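Local coordinates for beta-mannosidase (PDB 4CVU), which probably releases beta-linked mannose from the non-reducing ends of glycans by hydrolysis, as a fungal beta-mannosidase of glycoside hydrolase family 2, at residues His565-Thr577 against Ala585-Phe597. Sequence-based numbering, arbitrary orientation.
Sequences HIYGDTDFYNYDT and AYPVGRFANEFGF. With CD (cadmium ion), chain B.
The short strands T570-F572 and A592-F595 run parallel, their axes 4.7 Å apart at closest and inclined by 16°. T570 N donates to F591 O at 2.8 Å, and the return bond comes from N593 N to T570 O; farther on G596 N reaches F572 O, while the bond from F572 N to E594 O is weak. Before the strands, R590 NH2 binds I566 O at 2.7 Å from above the carbonyl plane, and CB of I566 lies over one face of the guanidinium. Methyl CG2 of T570 rests on CA of G589 (3.6 Å), just where a CB on that glycine would collide with it. With CG anti to the backbone N (chi1 -160°), the F572 ring swings toward A585-P587: P587 CD approaches F572 CD1 to 3.4 Å, and Y586 turns an edge toward the ring face in an offset edge-to-face pair, planes at 69°. The D571 side chain leaves on the face opposite F572 but bends outward, away from the partner strand, where OD1 binds the cadmium ion at 2.2 Å, with two waters. The hydroxyl of Y573 donates to E594 OE1 at 2.6 Å, meeting the carboxylate on its anti side, with OE1 near the phenol ring plane. A phenylalanine in place of Y573 would probably leave OE1 without this donor, and the carboxylate held from this side by less. The two strands are probably neighbours in the (beta/alpha)8 barrel, and the salt bridge from E594 OE2 to R420 reaches across to its strand 418-421. F591 and F595 pack on strand 702-705, which also hydrogen-bonds the A592 backbone. F572 and F595 touch E686 of helix 664-692; Y575 and T577 lean on helix 638-655, and F597 touches both helices, at M682 and A651.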
ATOM      1  N   HIS A 565     -37.435 -40.738  -5.478  1.00 49.86           N
ATOM      2  CA  HIS A 565     -36.730 -40.497  -6.749  1.00 47.38           C
ATOM      3  C   HIS A 565     -35.739 -39.358  -6.612  1.00 45.54           C
ATOM      4  O   HIS A 565     -35.873 -38.533  -5.711  1.00 44.61           O
ATOM      5  CB  HIS A 565     -37.710 -40.184  -7.853  1.00 49.01           C
ATOM      6  CG  HIS A 565     -38.582 -41.341  -8.223  1.00 50.17           C
ATOM      7  ND1 HIS A 565     -39.186 -41.449  -9.455  1.00 54.03           N
ATOM      8  CD2 HIS A 565     -38.943 -42.445  -7.535  1.00 53.16           C
ATOM      9  CE1 HIS A 565     -39.895 -42.563  -9.507  1.00 53.30           C
ATOM     10  NE2 HIS A 565     -39.754 -43.192  -8.358  1.00 53.60           N
ATOM     11  N   ILE A 566     -34.751 -39.322  -7.506  1.00 43.04           N
ATOM     12  CA  ILE A 566     -33.669 -38.316  -7.450  1.00 41.13           C
ATOM     13  C   ILE A 566     -33.584 -37.578  -8.789  1.00 40.45           C
ATOM     14  O   ILE A 566     -33.667 -38.207  -9.846  1.00 39.49           O
ATOM     15  CB  ILE A 566     -32.323 -38.979  -7.158  1.00 40.86           C
ATOM     16  CG1 ILE A 566     -32.311 -39.523  -5.739  1.00 40.79           C
ATOM     17  CG2 ILE A 566     -31.171 -37.976  -7.335  1.00 41.02           C
ATOM     18  CD1 ILE A 566     -31.155 -40.450  -5.455  1.00 41.34           C
ATOM     19  N   TYR A 567     -33.404 -36.263  -8.729  1.00 39.33           N
ATOM     20  CA  TYR A 567     -33.399 -35.440  -9.904  1.00 39.38           C
ATOM     21  C   TYR A 567     -32.328 -34.379  -9.752  1.00 38.99           C
ATOM     22  O   TYR A 567     -32.092 -33.873  -8.668  1.00 38.63           O
ATOM     23  CB  TYR A 567     -34.731 -34.697 -10.075  1.00 39.93           C
ATOM     24  CG  TYR A 567     -35.960 -35.556  -9.912  1.00 40.95           C
ATOM     25  CD1 TYR A 567     -36.518 -35.774  -8.655  1.00 41.74           C
ATOM     26  CD2 TYR A 567     -36.536 -36.185 -11.006  1.00 41.93           C
ATOM     27  CE1 TYR A 567     -37.654 -36.576  -8.504  1.00 42.50           C
ATOM     28  CE2 TYR A 567     -37.677 -36.990 -10.864  1.00 42.80           C
ATOM     29  CZ  TYR A 567     -38.220 -37.178  -9.606  1.00 43.47           C
ATOM     30  OH  TYR A 567     -39.345 -37.986  -9.438  1.00 45.95           O
ATOM     31  N   GLY A 568     -31.720 -34.013 -10.852  1.00 39.73           N
ATOM     32  CA  GLY A 568     -30.967 -32.766 -10.902  1.00 38.37           C
ATOM     33  C   GLY A 568     -29.599 -32.770 -10.301  1.00 38.33           C
ATOM     34  O   GLY A 568     -29.179 -33.708  -9.655  1.00 39.82           O
ATOM     35  N   ASP A 569     -28.897 -31.669 -10.530  1.00 37.22           N
ATOM     36  CA  ASP A 569     -27.657 -31.401  -9.860  1.00 37.85           C
ATOM     37  C   ASP A 569     -27.899 -30.769  -8.479  1.00 39.93           C
ATOM     38  O   ASP A 569     -29.019 -30.371  -8.166  1.00 41.29           O
ATOM     39  CB  ASP A 569     -26.742 -30.515 -10.729  1.00 35.81           C
ATOM     40  CG  ASP A 569     -27.369 -29.201 -11.147  1.00 36.09           C
ATOM     41  OD1 ASP A 569     -28.599 -29.011 -10.946  1.00 34.20           O
ATOM     42  OD2 ASP A 569     -26.591 -28.316 -11.691  1.00 32.67           O
ATOM     43  N   THR A 570     -26.850 -30.719  -7.649  1.00 39.07           N
ATOM     44  CA  THR A 570     -26.947 -30.209  -6.278  1.00 39.52           C
ATOM     45  C   THR A 570     -26.032 -28.991  -6.018  1.00 41.22           C
ATOM     46  O   THR A 570     -24.987 -28.860  -6.636  1.00 39.05           O
ATOM     47  CB  THR A 570     -26.583 -31.285  -5.260  1.00 38.21           C
ATOM     48  OG1 THR A 570     -25.280 -31.810  -5.547  1.00 37.62           O
ATOM     49  CG2 THR A 570     -27.616 -32.427  -5.268  1.00 38.78           C
ATOM     50  N   ASP A 571     -26.471 -28.131  -5.096  1.00 45.22           N
ATOM     51  CA  ASP A 571     -25.616 -27.113  -4.422  1.00 46.31           C
ATOM     52  C   ASP A 571     -25.330 -27.478  -2.949  1.00 47.80           C
ATOM     53  O   ASP A 571     -26.024 -28.288  -2.322  1.00 46.79           O
ATOM     54  CB  ASP A 571     -26.331 -25.784  -4.387  1.00 47.55           C
ATOM     55  CG  ASP A 571     -27.577 -25.836  -3.545  1.00 48.17           C
ATOM     56  OD1 ASP A 571     -28.499 -26.575  -3.891  1.00 50.23           O
ATOM     57  OD2 ASP A 571     -27.656 -25.131  -2.518  1.00 53.80           O
ATOM     58  N   PHE A 572     -24.323 -26.879  -2.355  1.00 46.62           N
ATOM     59  CA  PHE A 572     -24.180 -27.055  -0.925  1.00 47.89           C
ATOM     60  C   PHE A 572     -23.462 -25.888  -0.340  1.00 48.76           C
ATOM     61  O   PHE A 572     -22.259 -25.704  -0.544  1.00 46.86           O
ATOM     62  CB  PHE A 572     -23.497 -28.387  -0.520  1.00 48.31           C
ATOM     63  CG  PHE A 572     -23.785 -28.782   0.896  1.00 49.41           C
ATOM     64  CD1 PHE A 572     -25.098 -28.974   1.316  1.00 51.80           C
ATOM     65  CD2 PHE A 572     -22.780 -28.886   1.821  1.00 49.58           C
ATOM     66  CE1 PHE A 572     -25.386 -29.305   2.622  1.00 50.50           C
ATOM     67  CE2 PHE A 572     -23.058 -29.213   3.144  1.00 51.70           C
ATOM     68  CZ  PHE A 572     -24.369 -29.435   3.544  1.00 50.67           C
ATOM     69  N   TYR A 573     -24.232 -25.076   0.374  1.00 48.57           N
ATOM     70  CA  TYR A 573     -23.663 -23.937   1.044  1.00 47.08           C
ATOM     71  C   TYR A 573     -24.174 -23.883   2.465  1.00 48.09           C
ATOM     72  O   TYR A 573     -24.641 -22.845   2.923  1.00 55.00           O
ATOM     73  CB  TYR A 573     -24.030 -22.671   0.293  1.00 44.89           C
ATOM     74  CG  TYR A 573     -23.432 -22.550  -1.083  1.00 43.12           C
ATOM     75  CD1 TYR A 573     -22.094 -22.205  -1.258  1.00 41.41           C
ATOM     76  CD2 TYR A 573     -24.228 -22.707  -2.215  1.00 42.34           C
ATOM     77  CE1 TYR A 573     -21.566 -22.034  -2.520  1.00 40.60           C
ATOM     78  CE2 TYR A 573     -23.706 -22.556  -3.477  1.00 41.65           C
ATOM     79  CZ  TYR A 573     -22.374 -22.218  -3.624  1.00 42.52           C
ATOM     80  OH  TYR A 573     -21.901 -22.066  -4.903  1.00 40.40           O
ATOM     81  N   ASN A 574     -24.083 -24.984   3.178  1.00 46.52           N
ATOM     82  CA  ASN A 574     -24.413 -24.967   4.589  1.00 46.02           C
ATOM     83  C   ASN A 574     -23.255 -24.335   5.385  1.00 46.61           C
ATOM     84  O   ASN A 574     -22.146 -24.853   5.396  1.00 46.19           O
ATOM     85  CB  ASN A 574     -24.730 -26.392   5.038  1.00 46.43           C
ATOM     86  CG  ASN A 574     -25.332 -26.448   6.413  1.00 45.15           C
ATOM     87  OD1 ASN A 574     -24.997 -25.650   7.290  1.00 44.07           O
ATOM     88  ND2 ASN A 574     -26.228 -27.424   6.619  1.00 45.90           N
ATOM     89  N   TYR A 575     -23.525 -23.199   6.037  1.00 47.21           N
ATOM     90  CA  TYR A 575     -22.499 -22.401   6.726  1.00 44.89           C
ATOM     91  C   TYR A 575     -22.502 -22.655   8.252  1.00 46.53           C
ATOM     92  O   TYR A 575     -21.793 -22.000   9.038  1.00 43.78           O
ATOM     93  CB  TYR A 575     -22.675 -20.919   6.389  1.00 45.26           C
ATOM     94  CG  TYR A 575     -22.418 -20.584   4.921  1.00 44.44           C
ATOM     95  CD1 TYR A 575     -21.135 -20.654   4.398  1.00 44.96           C
ATOM     96  CD2 TYR A 575     -23.443 -20.194   4.072  1.00 45.49           C
ATOM     97  CE1 TYR A 575     -20.871 -20.376   3.075  1.00 45.91           C
ATOM     98  CE2 TYR A 575     -23.195 -19.908   2.738  1.00 46.21           C
ATOM     99  CZ  TYR A 575     -21.891 -19.996   2.236  1.00 45.13           C
ATOM    100  OH  TYR A 575     -21.590 -19.727   0.920  1.00 41.58           O
ATOM    101  N   ASP A 576     -23.272 -23.653   8.661  1.00 44.98           N
ATOM    102  CA  ASP A 576     -23.272 -24.120  10.020  1.00 46.10           C
ATOM    103  C   ASP A 576     -22.068 -25.033  10.239  1.00 45.68           C
ATOM    104  O   ASP A 576     -22.102 -26.204   9.851  1.00 45.01           O
ATOM    105  CB  ASP A 576     -24.576 -24.883  10.292  1.00 46.33           C
ATOM    106  CG  ASP A 576     -24.649 -25.470  11.693  1.00 49.63           C
ATOM    107  OD1 ASP A 576     -23.722 -25.295  12.506  1.00 48.78           O
ATOM    108  OD2 ASP A 576     -25.676 -26.142  11.974  1.00 52.78           O
ATOM    109  N   THR A 577     -21.037 -24.510  10.907  1.00 43.84           N
ATOM    110  CA  THR A 577     -19.759 -25.213  11.008  1.00 44.70           C
ATOM    111  C   THR A 577     -19.811 -26.480  11.848  1.00 44.70           C
ATOM    112  O   THR A 577     -18.883 -27.241  11.808  1.00 43.77           O
ATOM    113  CB  THR A 577     -18.642 -24.348  11.574  1.00 45.25           C
ATOM    114  OG1 THR A 577     -18.979 -23.939  12.918  1.00 47.13           O
ATOM    115  CG2 THR A 577     -18.424 -23.135  10.665  1.00 46.11           C
ATOM    116  N   ALA A 585     -25.173 -34.597   6.202  1.00 45.11           N
ATOM    117  CA  ALA A 585     -25.683 -33.296   5.839  1.00 44.81           C
ATOM    118  C   ALA A 585     -25.482 -32.924   4.351  1.00 44.95           C
ATOM    119  O   ALA A 585     -26.105 -31.968   3.884  1.00 41.18           O
ATOM    120  CB  ALA A 585     -25.096 -32.213   6.732  1.00 45.50           C
ATOM    121  N   TYR A 586     -24.655 -33.682   3.623  1.00 43.17           N
ATOM    122  CA  TYR A 586     -24.421 -33.429   2.195  1.00 43.11           C
ATOM    123  C   TYR A 586     -25.574 -33.896   1.273  1.00 43.30           C
ATOM    124  O   TYR A 586     -26.252 -34.873   1.560  1.00 41.73           O
ATOM    125  CB  TYR A 586     -23.095 -34.041   1.732  1.00 41.81           C
ATOM    126  CG  TYR A 586     -21.857 -33.641   2.525  1.00 40.70           C
ATOM    127  CD1 TYR A 586     -21.829 -32.532   3.363  1.00 40.97           C
ATOM    128  CD2 TYR A 586     -20.699 -34.404   2.422  1.00 41.25           C
ATOM    129  CE1 TYR A 586     -20.677 -32.205   4.083  1.00 41.76           C
ATOM    130  CE2 TYR A 586     -19.559 -34.108   3.143  1.00 40.18           C
ATOM    131  CZ  TYR A 586     -19.539 -33.019   3.971  1.00 40.61           C
ATOM    132  OH  TYR A 586     -18.383 -32.740   4.623  1.00 39.95           O
ATOM    133  N   PRO A 587     -25.794 -33.183   0.161  1.00 43.36           N
ATOM    134  CA  PRO A 587     -26.942 -33.533  -0.708  1.00 43.32           C
ATOM    135  C   PRO A 587     -26.675 -34.795  -1.531  1.00 42.71           C
ATOM    136  O   PRO A 587     -25.558 -34.968  -2.022  1.00 43.23           O
ATOM    137  CB  PRO A 587     -27.069 -32.314  -1.618  1.00 43.29           C
ATOM    138  CG  PRO A 587     -25.703 -31.728  -1.662  1.00 43.71           C
ATOM    139  CD  PRO A 587     -25.112 -31.957  -0.294  1.00 43.81           C
ATOM    140  N   VAL A 588     -27.666 -35.682  -1.637  1.00 42.52           N
ATOM    141  CA  VAL A 588     -27.597 -36.861  -2.512  1.00 43.02           C
ATOM    142  C   VAL A 588     -28.156 -36.538  -3.905  1.00 43.76           C
ATOM    143  O   VAL A 588     -29.354 -36.495  -4.077  1.00 44.67           O
ATOM    144  CB  VAL A 588     -28.336 -38.076  -1.875  1.00 44.33           C
ATOM    145  CG1 VAL A 588     -28.336 -39.260  -2.813  1.00 45.27           C
ATOM    146  CG2 VAL A 588     -27.631 -38.509  -0.568  1.00 44.59           C
ATOM    147  N   GLY A 589     -27.286 -36.270  -4.888  1.00 41.43           N
ATOM    148  CA  GLY A 589     -27.708 -35.928  -6.246  1.00 40.09           C
ATOM    149  C   GLY A 589     -26.949 -36.616  -7.369  1.00 37.46           C
ATOM    150  O   GLY A 589     -26.120 -37.490  -7.125  1.00 38.79           O
ATOM    151  N   ARG A 590     -27.224 -36.222  -8.599  1.00 36.01           N
ATOM    152  CA  ARG A 590     -26.624 -36.837  -9.785  1.00 37.04           C
ATOM    153  C   ARG A 590     -25.292 -36.138 -10.201  1.00 37.84           C
ATOM    154  O   ARG A 590     -24.503 -36.654 -11.013  1.00 38.02           O
ATOM    155  CB  ARG A 590     -27.598 -36.715 -10.961  1.00 37.26           C
ATOM    156  CG  ARG A 590     -29.014 -37.247 -10.751  1.00 37.10           C
ATOM    157  CD  ARG A 590     -29.108 -38.771 -10.701  1.00 37.90           C
ATOM    158  NE  ARG A 590     -30.525 -39.146 -10.657  1.00 37.70           N
ATOM    159  CZ  ARG A 590     -31.013 -40.343 -10.342  1.00 39.18           C
ATOM    160  NH1 ARG A 590     -30.209 -41.363 -10.032  1.00 40.51           N
ATOM    161  NH2 ARG A 590     -32.335 -40.518 -10.338  1.00 39.13           N
ATOM    162  N   PHE A 591     -25.053 -34.966  -9.637  1.00 37.02           N
ATOM    163  CA  PHE A 591     -23.926 -34.110 -10.094  1.00 35.73           C
ATOM    164  C   PHE A 591     -23.905 -32.935  -9.158  1.00 35.05           C
ATOM    165  O   PHE A 591     -24.964 -32.394  -8.826  1.00 34.77           O
ATOM    166  CB  PHE A 591     -24.229 -33.615 -11.527  1.00 35.25           C
ATOM    167  CG  PHE A 591     -23.056 -32.947 -12.238  1.00 35.60           C
ATOM    168  CD1 PHE A 591     -22.650 -31.677 -11.903  1.00 34.88           C
ATOM    169  CD2 PHE A 591     -22.418 -33.591 -13.306  1.00 36.75           C
ATOM    170  CE1 PHE A 591     -21.594 -31.067 -12.575  1.00 35.36           C
ATOM    171  CE2 PHE A 591     -21.364 -32.987 -13.981  1.00 36.18           C
ATOM    172  CZ  PHE A 591     -20.964 -31.720 -13.612  1.00 35.34           C
ATOM    173  N   ALA A 592     -22.711 -32.489  -8.753  1.00 35.16           N
ATOM    174  CA  ALA A 592     -22.606 -31.400  -7.816  1.00 34.13           C
ATOM    175  C   ALA A 592     -21.953 -30.265  -8.585  1.00 34.97           C
ATOM    176  O   ALA A 592     -20.782 -30.357  -8.899  1.00 35.00           O
ATOM    177  CB  ALA A 592     -21.741 -31.820  -6.640  1.00 34.48           C
ATOM    178  N   ASN A 593     -22.735 -29.256  -8.958  1.00 35.56           N
ATOM    179  CA  ASN A 593     -22.249 -28.182  -9.820  1.00 36.62           C
ATOM    180  C   ASN A 593     -21.738 -26.953  -9.085  1.00 35.66           C
ATOM    181  O   ASN A 593     -21.108 -26.074  -9.706  1.00 38.12           O
ATOM    182  CB  ASN A 593     -23.329 -27.794 -10.840  1.00 36.65           C
ATOM    183  CG  ASN A 593     -24.389 -26.881 -10.278  1.00 36.28           C
ATOM    184  OD1 ASN A 593     -24.843 -27.059  -9.172  1.00 38.61           O
ATOM    185  ND2 ASN A 593     -24.830 -25.912 -11.082  1.00 37.16           N
ATOM    186  N   GLU A 594     -22.036 -26.909  -7.779  1.00 36.86           N
ATOM    187  CA  GLU A 594     -21.695 -25.798  -6.856  1.00 37.16           C
ATOM    188  C   GLU A 594     -21.606 -26.253  -5.416  1.00 36.90           C
ATOM    189  O   GLU A 594     -22.551 -26.856  -4.873  1.00 37.40           O
ATOM    190  CB  GLU A 594     -22.780 -24.711  -6.845  1.00 36.66           C
ATOM    191  CG  GLU A 594     -22.942 -23.893  -8.079  1.00 38.57           C
ATOM    192  CD  GLU A 594     -23.750 -22.611  -7.877  1.00 34.98           C
ATOM    193  OE1 GLU A 594     -23.692 -22.025  -6.782  1.00 35.47           O
ATOM    194  OE2 GLU A 594     -24.388 -22.105  -8.861  1.00 38.75           O
ATOM    195  N   PHE A 595     -20.504 -25.903  -4.767  1.00 37.46           N
ATOM    196  CA  PHE A 595     -20.377 -26.093  -3.308  1.00 37.86           C
ATOM    197  C   PHE A 595     -19.162 -25.377  -2.769  1.00 35.91           C
ATOM    198  O   PHE A 595     -18.126 -25.283  -3.451  1.00 40.36           O
ATOM    199  CB  PHE A 595     -20.341 -27.577  -2.925  1.00 37.57           C
ATOM    200  CG  PHE A 595     -19.256 -28.361  -3.616  1.00 37.61           C
ATOM    201  CD1 PHE A 595     -19.447 -28.863  -4.915  1.00 37.02           C
ATOM    202  CD2 PHE A 595     -18.056 -28.629  -2.967  1.00 38.39           C
ATOM    203  CE1 PHE A 595     -18.445 -29.597  -5.542  1.00 37.63           C
ATOM    204  CE2 PHE A 595     -17.048 -29.357  -3.596  1.00 37.70           C
ATOM    205  CZ  PHE A 595     -17.252 -29.855  -4.870  1.00 38.69           C
ATOM    206  N   GLY A 596     -19.290 -24.830  -1.563  1.00 35.74           N
ATOM    207  CA  GLY A 596     -18.137 -24.137  -0.935  1.00 34.36           C
ATOM    208  C   GLY A 596     -18.350 -23.422   0.381  1.00 32.99           C
ATOM    209  O   GLY A 596     -19.427 -23.504   0.999  1.00 34.90           O
ATOM    210  N   PHE A 597     -17.259 -22.802   0.842  1.00 31.48           N
ATOM    211  CA  PHE A 597     -17.139 -22.046   2.092  1.00 29.90           C
ATOM    212  C   PHE A 597     -16.041 -21.009   1.755  1.00 29.42           C
ATOM    213  O   PHE A 597     -15.149 -21.379   1.018  1.00 29.10           O
ATOM    214  CB  PHE A 597     -16.622 -22.947   3.174  1.00 31.48           C
ATOM    215  CG  PHE A 597     -16.946 -22.494   4.573  1.00 31.72           C
ATOM    216  CD1 PHE A 597     -16.127 -21.666   5.260  1.00 32.31           C
ATOM    217  CD2 PHE A 597     -18.130 -22.934   5.192  1.00 32.38           C
ATOM    218  CE1 PHE A 597     -16.432 -21.245   6.541  1.00 32.37           C
ATOM    219  CE2 PHE A 597     -18.435 -22.551   6.452  1.00 32.64           C
ATOM    220  CZ  PHE A 597     -17.608 -21.712   7.151  1.00 33.58           C
TER
HETATM  221 CD    CD B1018     -30.078 -27.324  -2.586  1.00 74.55          CD
HETATM  222  O   HOH W   1     -23.371 -29.878  -4.253  1.00 39.82           O
HETATM  223  O   HOH W   2     -20.698 -24.831   2.806  1.00 37.25           O
HETATM  224  O   HOH W   3     -27.431 -30.024   5.461  1.00 54.68           O
HETATM  225  O   HOH W   4     -31.878 -28.384  -1.064  1.00 51.26           O
HETATM  226  O   HOH W   5     -29.589 -29.696  -3.946  1.00 46.21           O